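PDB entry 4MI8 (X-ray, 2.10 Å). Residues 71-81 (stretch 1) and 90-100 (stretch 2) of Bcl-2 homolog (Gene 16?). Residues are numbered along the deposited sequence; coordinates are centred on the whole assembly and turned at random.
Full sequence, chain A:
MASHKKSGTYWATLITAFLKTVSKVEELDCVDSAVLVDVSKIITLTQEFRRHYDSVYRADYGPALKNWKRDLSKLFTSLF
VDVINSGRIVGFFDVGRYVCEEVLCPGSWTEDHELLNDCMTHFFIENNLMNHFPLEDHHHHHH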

# COMPACT_ATOMS: atom_id res chain seq x y z
N ASP A 71 -3.76 -14.87 -3.09
CA ASP A 71 -3.26 -14.67 -1.72
C ASP A 71 -3.27 -13.25 -1.18
O ASP A 71 -3.01 -13.05 0.03
N LEU A 72 -3.50 -12.26 -2.05
CA LEU A 72 -3.32 -10.88 -1.61
C LEU A 72 -4.21 -10.61 -0.43
O LEU A 72 -3.76 -10.05 0.56
N SER A 73 -5.46 -11.05 -0.49
CA SER A 73 -6.40 -10.72 0.59
C SER A 73 -6.05 -11.44 1.90
O SER A 73 -6.41 -11.00 3.02
N LYS A 74 -5.30 -12.53 1.76
CA LYS A 74 -4.85 -13.34 2.91
C LYS A 74 -3.69 -12.55 3.57
O LYS A 74 -3.77 -12.19 4.77
N LEU A 75 -2.66 -12.19 2.78
CA LEU A 75 -1.64 -11.27 3.27
C LEU A 75 -2.27 -10.09 3.99
O LEU A 75 -1.90 -9.83 5.14
N PHE A 76 -3.27 -9.43 3.36
CA PHE A 76 -3.81 -8.18 3.94
C PHE A 76 -4.43 -8.48 5.27
O PHE A 76 -4.21 -7.74 6.24
N THR A 77 -5.22 -9.55 5.34
CA THR A 77 -5.86 -9.89 6.61
C THR A 77 -4.84 -10.23 7.75
O THR A 77 -5.04 -9.75 8.88
N SER A 78 -3.77 -10.98 7.47
CA SER A 78 -2.74 -11.22 8.54
C SER A 78 -2.09 -9.95 8.99
O SER A 78 -1.98 -9.67 10.19
N LEU A 79 -1.78 -9.10 8.01
CA LEU A 79 -1.19 -7.82 8.31
C LEU A 79 -2.04 -6.95 9.30
O LEU A 79 -1.48 -6.08 10.00
N PHE A 80 -3.36 -7.19 9.42
CA PHE A 80 -4.15 -6.37 10.39
C PHE A 80 -4.77 -7.16 11.57
O PHE A 80 -5.50 -6.60 12.45
N VAL A 81 -4.46 -8.47 11.61
CA VAL A 81 -5.07 -9.38 12.62
C VAL A 81 -4.81 -8.84 13.99
O VAL A 81 -5.73 -8.37 14.67
N VAL A 90 0.87 1.66 6.11
CA VAL A 90 1.87 1.99 5.15
C VAL A 90 2.41 0.70 4.51
O VAL A 90 2.65 0.64 3.34
N GLY A 91 2.58 -0.36 5.28
CA GLY A 91 2.99 -1.68 4.74
C GLY A 91 2.01 -2.20 3.66
O GLY A 91 2.44 -2.77 2.63
N PHE A 92 0.69 -2.04 3.92
CA PHE A 92 -0.37 -2.38 2.98
C PHE A 92 -0.11 -1.64 1.63
O PHE A 92 -0.18 -2.21 0.49
N PHE A 93 0.16 -0.36 1.73
CA PHE A 93 0.39 0.37 0.49
C PHE A 93 1.67 -0.07 -0.15
O PHE A 93 1.78 0.01 -1.37
N ASP A 94 2.69 -0.46 0.63
CA ASP A 94 4.00 -0.82 -0.02
C ASP A 94 3.85 -2.14 -0.68
O ASP A 94 4.54 -2.45 -1.67
N VAL A 95 3.02 -3.01 -0.08
CA VAL A 95 2.71 -4.26 -0.84
C VAL A 95 2.06 -3.97 -2.19
O VAL A 95 2.50 -4.52 -3.26
N GLY A 96 1.06 -3.07 -2.19
CA GLY A 96 0.41 -2.69 -3.48
C GLY A 96 1.42 -2.01 -4.42
O GLY A 96 1.34 -2.19 -5.64
N ARG A 97 2.35 -1.21 -3.88
CA ARG A 97 3.35 -0.58 -4.72
C ARG A 97 4.28 -1.60 -5.34
O ARG A 97 4.66 -1.45 -6.50
N TYR A 98 4.67 -2.63 -4.55
CA TYR A 98 5.51 -3.71 -5.04
C TYR A 98 4.78 -4.38 -6.22
O TYR A 98 5.36 -4.50 -7.29
N VAL A 99 3.55 -4.86 -6.00
CA VAL A 99 2.80 -5.53 -7.06
C VAL A 99 2.81 -4.68 -8.36
O VAL A 99 3.29 -5.15 -9.41
N CYS A 100 2.37 -3.43 -8.29
CA CYS A 100 2.46 -2.55 -9.47
C CYS A 100 3.84 -2.51 -10.07
O CYS A 100 3.96 -2.52 -11.27

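The two helices run nearly antiparallel, their directions 161° apart and their axes 10.6 Å apart at closest approach. The backbones come nearest at Phe76 and Phe92, whose CA atoms lie 6.8 Å apart. No hydrogen bond crosses between them, so what holds this seam is shape, built from leucine, phenylalanine and valine.

On the first stretch the inward residues are Leu72, Leu75 and Leu79, each with its CA-to-CB bond toward the partner and each in the same rotamer, chi1 t and chi2 p. Phe76 and Phe80 leave their backbone sideways, but with chi1 in m their rings come back nearer the second helix. The second helix answers with Val95 and Val99, both toward and both t, with Phe92, sideways and t, and with a glycine, Gly91.

Val95 is the small bump that fills a hollow. Its CG1 enters a pocket made by three residues of the first helix: Leu72 CD1 lies 3.7 Å from Val95 CG1, Leu75 CD2 lies 4.0 Å from that same Val95 CG1, and Phe76 CE1 is also 4.0 Å from Val95 CG1. One methyl thus meets two leucine methyls and a ring, which it approaches obliquely. One turn further along, the fit loosens: Leu72 CD2 and Val99 CG2 are 4.5 Å apart, a light touch at this end of the contact.

Phe92 is the large bump, with more of its surface covered by the other stretch than any other residue here has. Its ring lies beside that of Phe76, with centroids 4.7 Å apart and planes inclined at 44°. In this oblique pairing Phe92 CD2 sits over one face of the Phe76 ring, 3.7 Å from Phe76 CD1. Closer to the backbone, Phe80 brings its ring edge to the base of the same side chain, with Phe80 CZ 3.8 Å from Phe92 CB; Phe80 CE2 also approaches the Phe92 ring obliquely. Phe92 is therefore touched at both its ring and its CB, and its two aromatic neighbours come from residues four apart in the first stretch.

Leu79 reaches closest to the opposing backbone. Its CD2 comes to 3.8 Å from Phe92 N and 4.3 Å from Gly91 C, while the same Leu79 CD2 is 4.1 Å from Phe92 CB. Gly91 has no side chain; a CB built there would point toward the first stretch and lie about 4.1 Å from Leu79 CD1, an ordinary contact distance.

The polar groups keep off this surface. Asp94 and Arg97 form a salt bridge within their own helix, Arg97 NH2 to Asp94 OD1 at 3.0 Å, supplemented by a weak hydrogen bond from Arg97 NE to Asp94 OD1 at 3.1 Å. Ser73, Lys74, Thr77 and Ser78 are likewise out of reach of the second stretch. The rule to read is bumps meeting hollows: a valine methyl in a three-sided pocket, a phenylalanine beside two others, and a leucine against the backbone at Gly91 and Phe92.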

# COMPACT_ATOMS: atom_id res chain seq x y z
CB ASP A 71 -1.81 -15.16 -1.62
CG ASP A 71 -1.63 -16.61 -2.06
OD1 ASP A 71 -2.64 -17.33 -2.28
OD2 ASP A 71 -0.46 -17.03 -2.19
CB LEU A 72 -3.53 -9.83 -2.72
CG LEU A 72 -2.82 -8.47 -2.44
CD1 LEU A 72 -1.43 -8.62 -1.81
CD2 LEU A 72 -2.70 -7.64 -3.70
CB SER A 73 -7.85 -10.99 0.15
OG SER A 73 -7.94 -12.20 -0.60
CB LYS A 74 -4.46 -14.74 2.42
CG LYS A 74 -4.90 -15.94 3.26
CD LYS A 74 -6.37 -16.27 3.09
CE LYS A 74 -6.61 -17.75 3.43
NZ LYS A 74 -8.00 -18.22 3.77
CB LEU A 75 -0.70 -10.76 2.19
CG LEU A 75 0.42 -9.79 2.71
CD1 LEU A 75 1.29 -10.40 3.82
CD2 LEU A 75 1.26 -9.45 1.52
CB PHE A 76 -4.81 -7.42 3.04
CG PHE A 76 -4.19 -6.73 1.83
CD1 PHE A 76 -2.83 -6.27 1.82
CD2 PHE A 76 -4.97 -6.50 0.71
CE1 PHE A 76 -2.31 -5.59 0.68
CE2 PHE A 76 -4.44 -5.86 -0.41
CZ PHE A 76 -3.12 -5.39 -0.43
CB THR A 77 -7.03 -10.93 6.45
OG1 THR A 77 -6.62 -11.99 5.58
CG2 THR A 77 -8.32 -10.25 5.83
CB SER A 78 -1.69 -12.32 8.26
OG SER A 78 -1.01 -12.18 7.01
CB LEU A 79 -0.92 -7.14 6.96
CG LEU A 79 -0.29 -5.80 6.80
CD1 LEU A 79 1.10 -5.90 7.41
CD2 LEU A 79 -0.26 -5.44 5.29
CB PHE A 80 -5.17 -5.50 9.66
CG PHE A 80 -4.53 -4.43 8.75
CD1 PHE A 80 -4.09 -3.23 9.27
CD2 PHE A 80 -4.38 -4.64 7.38
CE1 PHE A 80 -3.52 -2.25 8.46
CE2 PHE A 80 -3.83 -3.65 6.55
CZ PHE A 80 -3.38 -2.46 7.09
CB VAL A 81 -4.50 -10.79 12.65
CG1 VAL A 81 -5.53 -11.73 13.27
CG2 VAL A 81 -4.14 -11.28 11.28
CB VAL A 90 3.05 2.70 5.86
CG1 VAL A 90 4.26 2.80 4.91
CG2 VAL A 90 2.58 4.04 6.42
CB PHE A 92 -1.70 -2.00 3.66
CG PHE A 92 -2.89 -1.80 2.73
CD1 PHE A 92 -3.13 -0.57 2.18
CD2 PHE A 92 -3.88 -2.81 2.61
CE1 PHE A 92 -4.31 -0.34 1.44
CE2 PHE A 92 -5.04 -2.60 1.85
CZ PHE A 92 -5.26 -1.35 1.26
CB PHE A 93 0.39 1.89 0.73
CG PHE A 93 -1.01 2.49 0.75
CD1 PHE A 93 -1.75 2.60 -0.45
CD2 PHE A 93 -1.62 2.91 1.98
CE1 PHE A 93 -3.04 3.12 -0.42
CE2 PHE A 93 -2.98 3.42 1.99
CZ PHE A 93 -3.67 3.52 0.82
CB ASP A 94 5.11 -0.98 1.02
CG ASP A 94 6.48 -1.04 0.40
OD1 ASP A 94 6.69 -0.40 -0.67
OD2 ASP A 94 7.42 -1.67 0.99
CB VAL A 95 1.85 -5.23 -0.02
CG1 VAL A 95 1.30 -6.32 -0.94
CG2 VAL A 95 2.68 -5.70 1.22
CB ARG A 97 4.20 0.41 -3.93
CG ARG A 97 5.26 1.09 -4.78
CD ARG A 97 6.05 2.22 -4.05
NE ARG A 97 6.85 1.70 -2.94
CZ ARG A 97 8.19 1.67 -2.93
NH1 ARG A 97 8.90 2.16 -3.94
NH2 ARG A 97 8.87 1.23 -1.89
CB TYR A 98 5.79 -4.80 -3.98
CG TYR A 98 6.77 -5.86 -4.51
CD1 TYR A 98 8.16 -5.63 -4.44
CD2 TYR A 98 6.33 -7.06 -5.12
CE1 TYR A 98 9.09 -6.55 -4.94
CE2 TYR A 98 7.26 -8.00 -5.62
CZ TYR A 98 8.64 -7.73 -5.52
OH TYR A 98 9.63 -8.58 -5.98
CB VAL A 99 1.35 -5.84 -6.67
CG1 VAL A 99 0.63 -6.44 -7.89
CG2 VAL A 99 1.32 -6.80 -5.51
CB CYS A 100 2.10 -1.12 -9.17
SG CYS A 100 0.37 -0.93 -8.74